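Local coordinates for putative metal resistance protein (Proteus mirabilis, PDB 6C29) that is the tandem immunoglobulin-fold periplasmic domain of ScsB, which primes the disulfide isomerase activity of ScsC, probably as a protein-disulfide reductase, at residues A[106-111]-A[122-127]; A[164-169]-A[206-211]; A[181-186]-A[196-201]. All blocks are in the same frame, centred on the assembly; numbering follows the deposited sequence. Where two conformers were deposited one is given.

Interaction 1: residues A[106-111]-A[122-127]; sequences NGVLTL and DYSLNL
The carbonyl oxygen G107 O is gripped from two directions: the amide L125 N donates to it at 2.8 Å, and a water adds a second bond. That water also donates to the side-chain oxygen N126 OD1, which takes a further bond from N106 ND2 at 2.9 Å. This amide-amide bond is fairly straight (161° at the hydrogen). The acceptor lies close to the amide plane of N106, while the donor is tilted somewhat from the carbonyl plane of N126, the two amides being turned 56° apart. G107 and L125 exchange a pair of backbone bonds, as do L109 and Y123, setting the register of the antiparallel hairpin formed by strands 104-114 and 118-128 in the N-terminal immunoglobulin-like domain, a DsbD N-terminal family member.

At the other end of the face that carries N106, V108 and T110, T110 OG1 donates to D122 OD1 at 2.8 Å, reaching the carboxylate on its syn side but out of its plane. The CG of D122 stands anti to its carbonyl carbon (chi1 -77°), beside V108 CG1. The reverse face is apolar. The methyl L111 CD2 approaches Y123 CE1 at 3.8 Å, with L111 CB beside the same ring atom, and L125 CD1 lies against L109 CB. Strand 57-60 flanks strand 104-114, and I58 touches both L109 and L125; A16 and V18 meet L111 and Y123. The chemistry thus divides by face: side-chain and water bonds tie the strands together on the partly open side, while leucines and tyrosine pack into the domain interior.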
ATOM      1  N   ASN A 106      -7.676 -20.245  -6.107  1.00 17.79           N
ATOM      2  CA  ASN A 106      -8.061 -19.548  -7.305  1.00 18.25           C
ATOM      3  C   ASN A 106      -8.559 -18.204  -6.922  1.00 19.65           C
ATOM      4  O   ASN A 106      -9.354 -18.089  -5.990  1.00 22.62           O
ATOM      5  CB  ASN A 106      -9.140 -20.312  -8.066  1.00 24.86           C
ATOM      6  CG  ASN A 106      -8.777 -21.752  -8.262  1.00 32.06           C
ATOM      7  OD1 ASN A 106      -9.190 -22.630  -7.499  1.00 33.29           O
ATOM      8  ND2 ASN A 106      -7.946 -22.001  -9.255  1.00 32.92           N
ATOM      9  N   GLY A 107      -8.075 -17.183  -7.603  1.00 19.18           N
ATOM     10  CA  GLY A 107      -8.541 -15.838  -7.319  1.00 18.45           C
ATOM     11  C   GLY A 107      -8.531 -14.976  -8.564  1.00 15.50           C
ATOM     12  O   GLY A 107      -7.978 -15.333  -9.596  1.00 17.88           O
ATOM     13  N   VAL A 108      -9.187 -13.830  -8.469  1.00 14.94           N
ATOM     14  CA  VAL A 108      -9.147 -12.839  -9.524  1.00 15.39           C
ATOM     15  C   VAL A 108      -8.573 -11.553  -8.955  1.00 13.01           C
ATOM     16  O   VAL A 108      -9.122 -10.963  -8.021  1.00 13.78           O
ATOM     17  CB  VAL A 108     -10.526 -12.577 -10.099  1.00 15.69           C
ATOM     18  CG1 VAL A 108     -10.454 -11.446 -11.119  1.00 17.03           C
ATOM     19  CG2 VAL A 108     -11.079 -13.861 -10.718  1.00 17.06           C
ATOM     20  N   LEU A 109      -7.432 -11.151  -9.489  1.00 12.26           N
ATOM     21  CA  LEU A 109      -6.809  -9.879  -9.178  1.00 12.35           C
ATOM     22  C   LEU A 109      -7.407  -8.812 -10.077  1.00 11.83           C
ATOM     23  O   LEU A 109      -7.285  -8.920 -11.299  1.00 12.38           O
ATOM     24  CB  LEU A 109      -5.297  -9.940  -9.408  1.00 12.05           C
ATOM     25  CG  LEU A 109      -4.537  -8.615  -9.451  1.00 13.78           C
ATOM     26  CD1 LEU A 109      -4.493  -7.966  -8.082  1.00 13.93           C
ATOM     27  CD2 LEU A 109      -3.130  -8.844 -10.013  1.00 17.73           C
ATOM     28  N   THR A 110      -8.026  -7.776  -9.502  1.00 11.35           N
ATOM     29  CA  THR A 110      -8.404  -6.593 -10.263  1.00 13.35           C
ATOM     30  C   THR A 110      -7.269  -5.601 -10.089  1.00 13.18           C
ATOM     31  O   THR A 110      -7.120  -4.968  -9.024  1.00 14.24           O
ATOM     32  CB  THR A 110      -9.719  -6.015  -9.810  1.00 14.16           C
ATOM     33  OG1 THR A 110     -10.754  -7.015  -9.969  1.00 14.49           O
ATOM     34  CG2 THR A 110     -10.049  -4.741 -10.630  1.00 16.75           C
ATOM     35  N   LEU A 111      -6.416  -5.527 -11.100  1.00 11.27           N
ATOM     36  CA  LEU A 111      -5.258  -4.662 -11.064  1.00 10.98           C
ATOM     37  C   LEU A 111      -5.601  -3.311 -11.622  1.00 12.34           C
ATOM     38  O   LEU A 111      -6.106  -3.191 -12.741  1.00 13.43           O
ATOM     39  CB  LEU A 111      -4.098  -5.249 -11.864  1.00 12.02           C
ATOM     40  CG  LEU A 111      -2.824  -4.398 -11.851  1.00 12.98           C
ATOM     41  CD1 LEU A 111      -2.189  -4.392 -10.489  1.00 14.75           C
ATOM     42  CD2 LEU A 111      -1.858  -4.989 -12.885  1.00 12.89           C
ATOM     43  N   ASP A 122      -8.569  -7.505 -15.011  1.00 12.61           N
ATOM     44  CA  ASP A 122      -8.679  -8.727 -14.212  1.00 13.13           C
ATOM     45  C   ASP A 122      -7.666  -9.779 -14.650  1.00 13.28           C
ATOM     46  O   ASP A 122      -7.560 -10.073 -15.838  1.00 15.46           O
ATOM     47  CB  ASP A 122     -10.077  -9.306 -14.313  1.00 16.00           C
ATOM     48  CG  ASP A 122     -11.088  -8.551 -13.473  1.00 18.26           C
ATOM     49  OD1 ASP A 122     -10.704  -7.646 -12.706  1.00 17.60           O
ATOM     50  OD2 ASP A 122     -12.294  -8.895 -13.560  1.00 21.84           O
ATOM     51  N   TYR A 123      -6.958 -10.359 -13.689  1.00 12.99           N
ATOM     52  CA  TYR A 123      -6.022 -11.460 -13.903  1.00 13.86           C
ATOM     53  C   TYR A 123      -6.473 -12.662 -13.093  1.00 14.30           C
ATOM     54  O   TYR A 123      -6.687 -12.542 -11.894  1.00 15.12           O
ATOM     55  CB  TYR A 123      -4.594 -11.053 -13.497  1.00 13.10           C
ATOM     56  CG  TYR A 123      -4.007  -9.973 -14.355  1.00 12.20           C
ATOM     57  CD1 TYR A 123      -4.259  -8.642 -14.110  1.00 11.71           C
ATOM     58  CD2 TYR A 123      -3.178 -10.274 -15.422  1.00 11.82           C
ATOM     59  CE1 TYR A 123      -3.739  -7.646 -14.910  1.00 12.35           C
ATOM     60  CE2 TYR A 123      -2.665  -9.292 -16.219  1.00 12.26           C
ATOM     61  CZ  TYR A 123      -2.926  -7.976 -15.956  1.00 12.99           C
ATOM     62  OH  TYR A 123      -2.428  -6.967 -16.744  1.00 15.75           O
ATOM     63  N   SER A 124      -6.603 -13.822 -13.723  1.00 13.34           N
ATOM     64  CA  SER A 124      -7.006 -15.023 -13.011  0.74 12.83           C
ATOM     65  C   SER A 124      -5.777 -15.731 -12.487  1.00 14.46           C
ATOM     66  O   SER A 124      -4.889 -16.115 -13.266  1.00 17.66           O
ATOM     67  CB  SER A 124      -7.804 -15.944 -13.922  0.74 16.62           C
ATOM     68  OG  SER A 124      -9.028 -15.341 -14.267  0.74 21.37           O
ATOM     69  N   LEU A 125      -5.714 -15.860 -11.162  1.00 14.51           N
ATOM     70  CA  LEU A 125      -4.589 -16.480 -10.464  1.00 14.90           C
ATOM     71  C   LEU A 125      -5.010 -17.883 -10.047  1.00 15.64           C
ATOM     72  O   LEU A 125      -5.886 -18.042  -9.239  1.00 16.50           O
ATOM     73  CB  LEU A 125      -4.199 -15.638  -9.243  1.00 14.43           C
ATOM     74  CG  LEU A 125      -4.004 -14.162  -9.521  1.00 15.87           C
ATOM     75  CD1 LEU A 125      -3.703 -13.470  -8.186  1.00 17.84           C
ATOM     76  CD2 LEU A 125      -2.887 -13.957 -10.554  1.00 14.53           C
ATOM     77  N   ASN A 126      -4.363 -18.894 -10.603  1.00 14.79           N
ATOM     78  CA  ASN A 126      -4.639 -20.274 -10.274  1.00 17.01           C
ATOM     79  C   ASN A 126      -3.378 -20.904  -9.703  1.00 18.33           C
ATOM     80  O   ASN A 126      -2.353 -20.996 -10.374  1.00 21.38           O
ATOM     81  CB  ASN A 126      -5.135 -20.999 -11.535  1.00 20.13           C
ATOM     82  CG  ASN A 126      -6.381 -20.339 -12.116  1.00 28.08           C
ATOM     83  OD1 ASN A 126      -7.381 -20.141 -11.420  1.00 27.41           O
ATOM     84  ND2 ASN A 126      -6.313 -19.967 -13.388  1.00 30.72           N
ATOM     85  N   LEU A 127      -3.458 -21.307  -8.444  1.00 18.61           N
ATOM     86  CA  LEU A 127      -2.302 -21.844  -7.701  1.00 18.86           C
ATOM     87  C   LEU A 127      -2.584 -23.257  -7.210  1.00 20.62           C
ATOM     88  O   LEU A 127      -3.600 -23.511  -6.562  1.00 19.54           O
ATOM     89  CB  LEU A 127      -1.964 -20.946  -6.510  1.00 18.81           C
ATOM     90  CG  LEU A 127      -1.518 -19.516  -6.844  1.00 22.16           C
ATOM     91  CD1 LEU A 127      -1.740 -18.589  -5.663  1.00 23.94           C
ATOM     92  CD2 LEU A 127      -0.072 -19.556  -7.233  1.00 25.80           C
TER
HETATM   93  O   HOH W   1      -5.503 -24.201  -9.082  1.00 40.51           O
HETATM   94  O   HOH W   2      -8.905 -17.775 -11.082  1.00 25.51           O

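Interaction 2: residues A[164-169]-A[206-211]; sequences NSQLTL and SVTVDV
L169 and V207 lie side by side and point the same way, their CB atoms 3.9 Å apart, with L169 CG and CD1 also close to V207 CB. The leucine has CG anti to its carbonyl carbon (chi1 -47°), which sets that branch point beside the valine. On the same face L167 CB sits 4.2 Å from V211 CG2 and slightly farther from V209 CB. These contacts are held in register by reciprocal backbone bonds between L167 and V209 and between L169 and V207; L167 N to V209 O is 2.8 Å. Just before strand 166-173 begins, S165 O already accepts from V211 N at 2.8 Å, although S165 has a positive phi of 57° and lies in the turn.

Strands 166-173 and 204-213 are the central pair of a four-stranded antiparallel sheet, one of the two sheets of the second immunoglobulin-fold domain. Strand 155-163 hydrogen-bonds to one side of the pair through D161 and T168, and strand 191-201 to the other through Q197 and T208.

The opposite face is polar. T168 and T208 stand alongside each other, T168 OG1 lying 4.0 Å from T208 CG2. Q166 reaches out with its chain extended and brings OE1 within 4.0 Å of D210 OD1, a distant approach with the two planar groups turned 43° apart. At the L169-S206 end of the pair a water donates to L169 O and also hydrogen-bonds to S206 OG. On the apolar face L227 and F229 of the facing sheet touch L169, and L227 also touches L167; Y193, from strand 191-201 of the same sheet, lies against L167, V209 and V211.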
ATOM      1  N   ASN A 164     -10.306  24.413  10.610  1.00 31.51           N
ATOM      2  CA  ASN A 164     -10.363  25.121   9.335  1.00 32.62           C
ATOM      3  C   ASN A 164     -10.061  24.206   8.134  1.00 28.80           C
ATOM      4  O   ASN A 164      -9.373  24.609   7.202  1.00 27.56           O
ATOM      5  CB  ASN A 164      -9.391  26.309   9.323  1.00 39.03           C
ATOM      6  CG  ASN A 164      -9.542  27.213  10.540  1.00 49.03           C
ATOM      7  OD1 ASN A 164      -8.562  27.548  11.203  1.00 55.12           O
ATOM      8  ND2 ASN A 164     -10.772  27.578  10.854  1.00 52.13           N
ATOM      9  N   SER A 165     -10.570  22.976   8.185  1.00 29.48           N
ATOM     10  CA  SER A 165     -10.379  21.976   7.127  1.00 26.85           C
ATOM     11  C   SER A 165      -8.907  21.689   6.822  1.00 22.47           C
ATOM     12  O   SER A 165      -8.557  21.364   5.691  1.00 22.76           O
ATOM     13  CB  SER A 165     -11.078  22.416   5.840  1.00 32.61           C
ATOM     14  OG  SER A 165     -12.452  22.643   6.079  1.00 41.40           O
ATOM     15  N   GLN A 166      -8.072  21.802   7.852  1.00 21.58           N
ATOM     16  CA  GLN A 166      -6.634  21.577   7.742  1.00 21.32           C
ATOM     17  C   GLN A 166      -6.137  20.695   8.878  1.00 16.79           C
ATOM     18  O   GLN A 166      -6.356  20.996  10.061  1.00 17.60           O
ATOM     19  CB  GLN A 166      -5.904  22.904   7.773  1.00 25.83           C
ATOM     20  CG  GLN A 166      -4.422  22.806   7.600  1.00 32.46           C
ATOM     21  CD  GLN A 166      -3.797  24.170   7.681  1.00 42.84           C
ATOM     22  OE1 GLN A 166      -4.015  25.012   6.812  1.00 45.76           O
ATOM     23  NE2 GLN A 166      -3.064  24.421   8.756  1.00 45.71           N
ATOM     24  N   LEU A 167      -5.483  19.597   8.515  1.00 16.60           N
ATOM     25  CA  LEU A 167      -4.853  18.701   9.475  1.00 16.64           C
ATOM     26  C   LEU A 167      -3.416  19.085   9.673  1.00 15.41           C
ATOM     27  O   LEU A 167      -2.691  19.269   8.690  1.00 15.52           O
ATOM     28  CB  LEU A 167      -4.943  17.269   8.978  1.00 16.99           C
ATOM     29  CG  LEU A 167      -4.212  16.168   9.746  1.00 16.32           C
ATOM     30  CD1 LEU A 167      -4.861  15.932  11.059  1.00 18.28           C
ATOM     31  CD2 LEU A 167      -4.214  14.864   8.911  1.00 18.12           C
ATOM     32  N   THR A 168      -3.001  19.235  10.929  1.00 16.60           N
ATOM     33  CA  THR A 168      -1.603  19.499  11.251  0.61 16.89           C
ATOM     34  C   THR A 168      -1.048  18.389  12.115  1.00 16.59           C
ATOM     35  O   THR A 168      -1.699  17.962  13.065  1.00 18.34           O
ATOM     36  CB  THR A 168      -1.415  20.835  11.985  0.61 21.39           C
ATOM     37  OG1 THR A 168      -1.868  21.903  11.146  0.61 23.97           O
ATOM     38  CG2 THR A 168       0.057  21.055  12.335  0.61 20.85           C
ATOM     39  N   LEU A 169       0.163  17.928  11.796  1.00 15.16           N
ATOM     40  CA  LEU A 169       0.877  16.914  12.556  1.00 15.07           C
ATOM     41  C   LEU A 169       2.197  17.450  13.064  1.00 16.30           C
ATOM     42  O   LEU A 169       2.853  18.253  12.398  1.00 16.64           O
ATOM     43  CB  LEU A 169       1.194  15.677  11.712  1.00 14.64           C
ATOM     44  CG  LEU A 169       0.127  15.048  10.836  1.00 15.63           C
ATOM     45  CD1 LEU A 169       0.692  13.811  10.082  1.00 18.52           C
ATOM     46  CD2 LEU A 169      -1.066  14.685  11.640  1.00 19.15           C
ATOM     47  N   SER A 206       6.980  19.028  11.043  1.00 13.13           N
ATOM     48  CA  SER A 206       5.630  19.556  10.992  0.66 15.23           C
ATOM     49  C   SER A 206       5.032  19.240   9.628  1.00 13.32           C
ATOM     50  O   SER A 206       5.702  19.367   8.599  1.00 14.12           O
ATOM     51  CB  SER A 206       5.624  21.065  11.250  0.66 18.78           C
ATOM     52  OG  SER A 206       4.310  21.584  11.158  0.66 21.97           O
ATOM     53  N   VAL A 207       3.779  18.819   9.623  1.00 12.88           N
ATOM     54  CA  VAL A 207       3.059  18.475   8.421  1.00 13.06           C
ATOM     55  C   VAL A 207       1.732  19.192   8.389  1.00 13.37           C
ATOM     56  O   VAL A 207       1.017  19.198   9.393  1.00 15.55           O
ATOM     57  CB  VAL A 207       2.793  16.962   8.353  1.00 14.56           C
ATOM     58  CG1 VAL A 207       2.178  16.578   7.044  1.00 14.48           C
ATOM     59  CG2 VAL A 207       4.085  16.155   8.592  1.00 14.67           C
ATOM     60  N   THR A 208       1.385  19.804   7.272  1.00 12.35           N
ATOM     61  CA  THR A 208       0.043  20.333   7.124  0.51 14.18           C
ATOM     62  C   THR A 208      -0.575  19.744   5.868  1.00 14.26           C
ATOM     63  O   THR A 208       0.092  19.570   4.836  1.00 15.46           O
ATOM     64  CB  THR A 208       0.033  21.868   7.078  0.51 18.61           C
ATOM     65  OG1 THR A 208       0.566  22.320   5.833  0.51 19.01           O
ATOM     66  CG2 THR A 208       0.869  22.432   8.228  0.51 22.71           C
ATOM     67  N   VAL A 209      -1.851  19.381   5.989  1.00 14.51           N
ATOM     68  CA  VAL A 209      -2.611  18.714   4.929  1.00 13.99           C
ATOM     69  C   VAL A 209      -3.990  19.385   4.809  1.00 15.87           C
ATOM     70  O   VAL A 209      -4.715  19.478   5.794  1.00 15.32           O
ATOM     71  CB  VAL A 209      -2.812  17.205   5.247  1.00 21.15           C
ATOM     72  CG1 VAL A 209      -3.537  16.530   4.116  1.00 26.95           C
ATOM     73  CG2 VAL A 209      -1.484  16.527   5.514  1.00 25.46           C
ATOM     74  N   ASP A 210      -4.338  19.889   3.625  1.00 16.96           N
ATOM     75  CA  ASP A 210      -5.683  20.401   3.383  1.00 20.33           C
ATOM     76  C   ASP A 210      -6.648  19.237   3.224  1.00 17.74           C
ATOM     77  O   ASP A 210      -6.317  18.227   2.611  1.00 19.71           O
ATOM     78  CB  ASP A 210      -5.736  21.271   2.126  1.00 32.12           C
ATOM     79  CG  ASP A 210      -4.965  22.567   2.275  1.00 49.43           C
ATOM     80  OD1 ASP A 210      -4.906  23.105   3.407  1.00 54.44           O
ATOM     81  OD2 ASP A 210      -4.403  23.031   1.255  1.00 57.11           O
ATOM     82  N   VAL A 211      -7.817  19.364   3.825  1.00 19.45           N
ATOM     83  CA  VAL A 211      -8.823  18.316   3.783  1.00 20.73           C
ATOM     84  C   VAL A 211     -10.107  18.790   3.115  1.00 24.96           C
ATOM     85  O   VAL A 211     -10.544  19.924   3.326  1.00 26.67           O
ATOM     86  CB  VAL A 211      -9.135  17.810   5.213  1.00 23.01           C
ATOM     87  CG1 VAL A 211     -10.051  16.593   5.160  1.00 24.17           C
ATOM     88  CG2 VAL A 211      -7.868  17.480   5.955  1.00 23.16           C
TER
HETATM   89  O   HOH W   3       3.073  20.985  13.387  1.00 35.04           O

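Interaction 3: residues A[181-186]-A[196-201]; sequences PNIYLD and PQLTAK
I183 sets its CG2 methyl against the CB-CG edge of the P196 ring, 3.5 Å from P196 CB and 3.8 Å from P196 CG. The two side chains meet at a slant. With CG1 anti to the backbone N (chi1 -169°), the other branch, CG2, falls between the backbone N and the carbonyl carbon, and it is this methyl that also meets L198 CD1 at 3.8 Å.

L185 reaches the same proline with CD1, which lies 3.7 Å from P196 CG, the leucine and the proline running past one another in opposite senses. No hydrogen bond links the segments. Strand 182-186 is an edge strand of the three-stranded sheet and strand 191-201 an edge strand of the four-stranded one, so the contact closes one border of the beta sandwich of this immunoglobulin-fold domain by apolar packing between its two sheets.

Farther along that border L198 CD2 rests against the backbone of P181, 3.6 Å from P181 O, with P181 CB at 4.2 Å. Each strand is fixed within its own sheet: N182 and Y184 bond through their backbones to T232 and V230, while T199 pairs with S206 in the other sheet. Inward, F229 touches I183 and L185, V207 adjoins P196, and V209 packs on L185.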
ATOM      1  N   PRO A 181      12.395  13.508   4.700  1.00  9.56           N
ATOM      2  CA  PRO A 181      11.184  12.759   5.001  1.00 10.60           C
ATOM      3  C   PRO A 181      10.123  12.840   3.952  1.00  9.77           C
ATOM      4  O   PRO A 181      10.028  13.805   3.194  1.00 12.62           O
ATOM      5  CB  PRO A 181      10.703  13.400   6.290  1.00 13.18           C
ATOM      6  CG  PRO A 181      11.240  14.791   6.237  1.00 13.72           C
ATOM      7  CD  PRO A 181      12.588  14.661   5.591  1.00 11.55           C
ATOM      8  N   ASN A 182       9.309  11.795   3.917  1.00 11.14           N
ATOM      9  CA  ASN A 182       8.082  11.789   3.147  1.00 10.29           C
ATOM     10  C   ASN A 182       6.996  11.245   4.039  1.00 10.42           C
ATOM     11  O   ASN A 182       7.274  10.511   4.994  1.00 10.62           O
ATOM     12  CB  ASN A 182       8.197  10.938   1.875  1.00 13.46           C
ATOM     13  CG  ASN A 182       8.985  11.623   0.815  1.00 19.51           C
ATOM     14  OD1 ASN A 182       8.506  12.561   0.188  1.00 21.72           O
ATOM     15  ND2 ASN A 182      10.211  11.177   0.619  1.00 21.78           N
ATOM     16  N   ILE A 183       5.760  11.598   3.713  1.00 10.93           N
ATOM     17  CA  ILE A 183       4.595  11.087   4.412  1.00 11.66           C
ATOM     18  C   ILE A 183       3.496  10.741   3.406  1.00 11.12           C
ATOM     19  O   ILE A 183       3.277  11.439   2.411  1.00 13.88           O
ATOM     20  CB  ILE A 183       4.089  12.077   5.471  1.00 14.18           C
ATOM     21  CG1 ILE A 183       3.039  11.416   6.371  1.00 18.95           C
ATOM     22  CG2 ILE A 183       3.536  13.305   4.816  1.00 15.88           C
ATOM     23  CD1 ILE A 183       2.769  12.222   7.660  1.00 23.53           C
ATOM     24  N   TYR A 184       2.820   9.639   3.696  1.00  8.85           N
ATOM     25  CA  TYR A 184       1.759   9.073   2.876  1.00 10.14           C
ATOM     26  C   TYR A 184       0.592   8.783   3.787  1.00 11.06           C
ATOM     27  O   TYR A 184       0.701   7.983   4.697  1.00  9.91           O
ATOM     28  CB  TYR A 184       2.248   7.805   2.190  1.00  9.93           C
ATOM     29  CG  TYR A 184       3.566   8.034   1.497  1.00  9.89           C
ATOM     30  CD1 TYR A 184       3.608   8.640   0.264  1.00  9.39           C
ATOM     31  CD2 TYR A 184       4.743   7.645   2.073  1.00  9.23           C
ATOM     32  CE1 TYR A 184       4.812   8.895  -0.376  1.00 10.65           C
ATOM     33  CE2 TYR A 184       5.964   7.865   1.452  1.00 10.18           C
ATOM     34  CZ  TYR A 184       5.999   8.490   0.218  1.00 10.79           C
ATOM     35  OH  TYR A 184       7.198   8.714  -0.429  1.00 12.85           O
ATOM     36  N   LEU A 185      -0.537   9.443   3.553  1.00 12.89           N
ATOM     37  CA  LEU A 185      -1.663   9.367   4.492  1.00 12.93           C
ATOM     38  C   LEU A 185      -2.859   8.601   3.953  1.00 12.27           C
ATOM     39  O   LEU A 185      -3.147   8.648   2.769  1.00 12.46           O
ATOM     40  CB  LEU A 185      -2.112  10.780   4.890  1.00 16.01           C
ATOM     41  CG  LEU A 185      -1.091  11.587   5.679  1.00 20.58           C
ATOM     42  CD1 LEU A 185      -0.461  12.667   4.841  1.00 28.04           C
ATOM     43  CD2 LEU A 185      -1.733  12.174   6.849  1.00 21.19           C
ATOM     44  N   ASP A 186      -3.562   7.914   4.863  1.00 13.00           N
ATOM     45  CA  ASP A 186      -4.832   7.258   4.609  1.00 14.69           C
ATOM     46  C   ASP A 186      -5.976   8.168   5.064  1.00 15.70           C
ATOM     47  O   ASP A 186      -6.174   8.340   6.274  1.00 16.71           O
ATOM     48  CB  ASP A 186      -4.917   5.934   5.373  1.00 15.03           C
ATOM     49  CG  ASP A 186      -3.785   4.974   5.014  1.00 16.76           C
ATOM     50  OD1 ASP A 186      -3.845   4.393   3.921  1.00 17.74           O
ATOM     51  OD2 ASP A 186      -2.872   4.786   5.823  1.00 16.73           O
ATOM     52  N   PRO A 196       0.714  16.768   1.156  1.00 15.33           N
ATOM     53  CA  PRO A 196       1.270  17.160   2.461  1.00 14.97           C
ATOM     54  C   PRO A 196       2.370  18.182   2.314  1.00 13.54           C
ATOM     55  O   PRO A 196       3.185  18.051   1.410  1.00 15.76           O
ATOM     56  CB  PRO A 196       1.847  15.857   3.020  1.00 18.77           C
ATOM     57  CG  PRO A 196       1.166  14.788   2.287  1.00 21.23           C
ATOM     58  CD  PRO A 196       0.862  15.311   0.928  1.00 17.81           C
ATOM     59  N   GLN A 197       2.374  19.202   3.177  1.00 12.38           N
ATOM     60  CA  GLN A 197       3.470  20.178   3.256  1.00 12.06           C
ATOM     61  C   GLN A 197       4.315  19.924   4.480  1.00 12.09           C
ATOM     62  O   GLN A 197       3.825  19.994   5.584  1.00 13.52           O
ATOM     63  CB  GLN A 197       2.962  21.612   3.316  1.00 15.88           C
ATOM     64  CG  GLN A 197       2.132  21.991   2.125  1.00 23.59           C
ATOM     65  CD  GLN A 197       1.666  23.442   2.113  1.00 29.55           C
ATOM     66  OE1 GLN A 197       2.092  24.283   2.922  1.00 31.69           O
ATOM     67  NE2 GLN A 197       0.756  23.733   1.191  1.00 32.06           N
ATOM     68  N   LEU A 198       5.579  19.609   4.267  1.00 11.46           N
ATOM     69  CA  LEU A 198       6.496  19.191   5.323  1.00 11.27           C
ATOM     70  C   LEU A 198       7.555  20.241   5.583  1.00 10.98           C
ATOM     71  O   LEU A 198       8.140  20.790   4.655  1.00 11.93           O
ATOM     72  CB  LEU A 198       7.200  17.884   4.953  1.00 11.27           C
ATOM     73  CG  LEU A 198       6.355  16.613   5.053  1.00 15.06           C
ATOM     74  CD1 LEU A 198       5.285  16.590   3.994  1.00 21.55           C
ATOM     75  CD2 LEU A 198       7.261  15.368   4.928  1.00 14.73           C
ATOM     76  N   THR A 199       7.780  20.509   6.867  1.00 10.10           N
ATOM     77  CA  THR A 199       8.836  21.393   7.345  1.00 11.31           C
ATOM     78  C   THR A 199       9.543  20.745   8.483  1.00 11.66           C
ATOM     79  O   THR A 199       8.894  20.339   9.448  1.00 14.27           O
ATOM     80  CB  THR A 199       8.306  22.743   7.820  1.00 15.07           C
ATOM     81  OG1 THR A 199       7.548  23.343   6.768  1.00 18.40           O
ATOM     82  CG2 THR A 199       9.479  23.666   8.174  1.00 19.31           C
ATOM     83  N   ALA A 200      10.867  20.595   8.404  1.00 11.42           N
ATOM     84  CA  ALA A 200      11.622  19.960   9.477  1.00 12.30           C
ATOM     85  C   ALA A 200      12.758  20.819   9.976  1.00 11.76           C
ATOM     86  O   ALA A 200      13.406  21.515   9.197  1.00 12.26           O
ATOM     87  CB  ALA A 200      12.163  18.619   9.021  1.00 13.47           C
ATOM     88  N   LYS A 201      12.977  20.772  11.284  1.00 11.95           N
ATOM     89  CA  LYS A 201      14.150  21.375  11.915  1.00 14.31           C
ATOM     90  C   LYS A 201      14.589  20.484  13.052  1.00 14.26           C
ATOM     91  O   LYS A 201      13.794  20.138  13.931  1.00 14.36           O
ATOM     92  CB  LYS A 201      13.867  22.784  12.400  1.00 16.49           C
ATOM     93  CG  LYS A 201      15.162  23.433  12.861  1.00 21.18           C
ATOM     94  CD  LYS A 201      15.032  24.869  13.252  1.00 26.55           C
ATOM     95  CE  LYS A 201      16.427  25.457  13.428  1.00 29.68           C
ATOM     96  NZ  LYS A 201      16.362  26.911  13.730  1.00 32.33           N
TER

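Along the chain, interaction 1 comes first, in the N-terminal of the two immunoglobulin-fold domains; interactions 2 and 3 both belong to the second. Their distances follow this division: the centre of interaction 1 is about 38 Å from that of interaction 2 and 35 Å from that of interaction 3, across the chain's centre, whereas interactions 2 and 3 are centred 10 Å apart and touch. Both segments of interaction 3 fall between 164-169 and 206-211 in sequence. Strands 191-201 and 204-213 are sheet neighbours, and L169 CD1 packs on I183 CD1 at 3.6 Å. Within-sheet pairing and sheet-to-sheet packing thus build one common core, separate from that of the first domain.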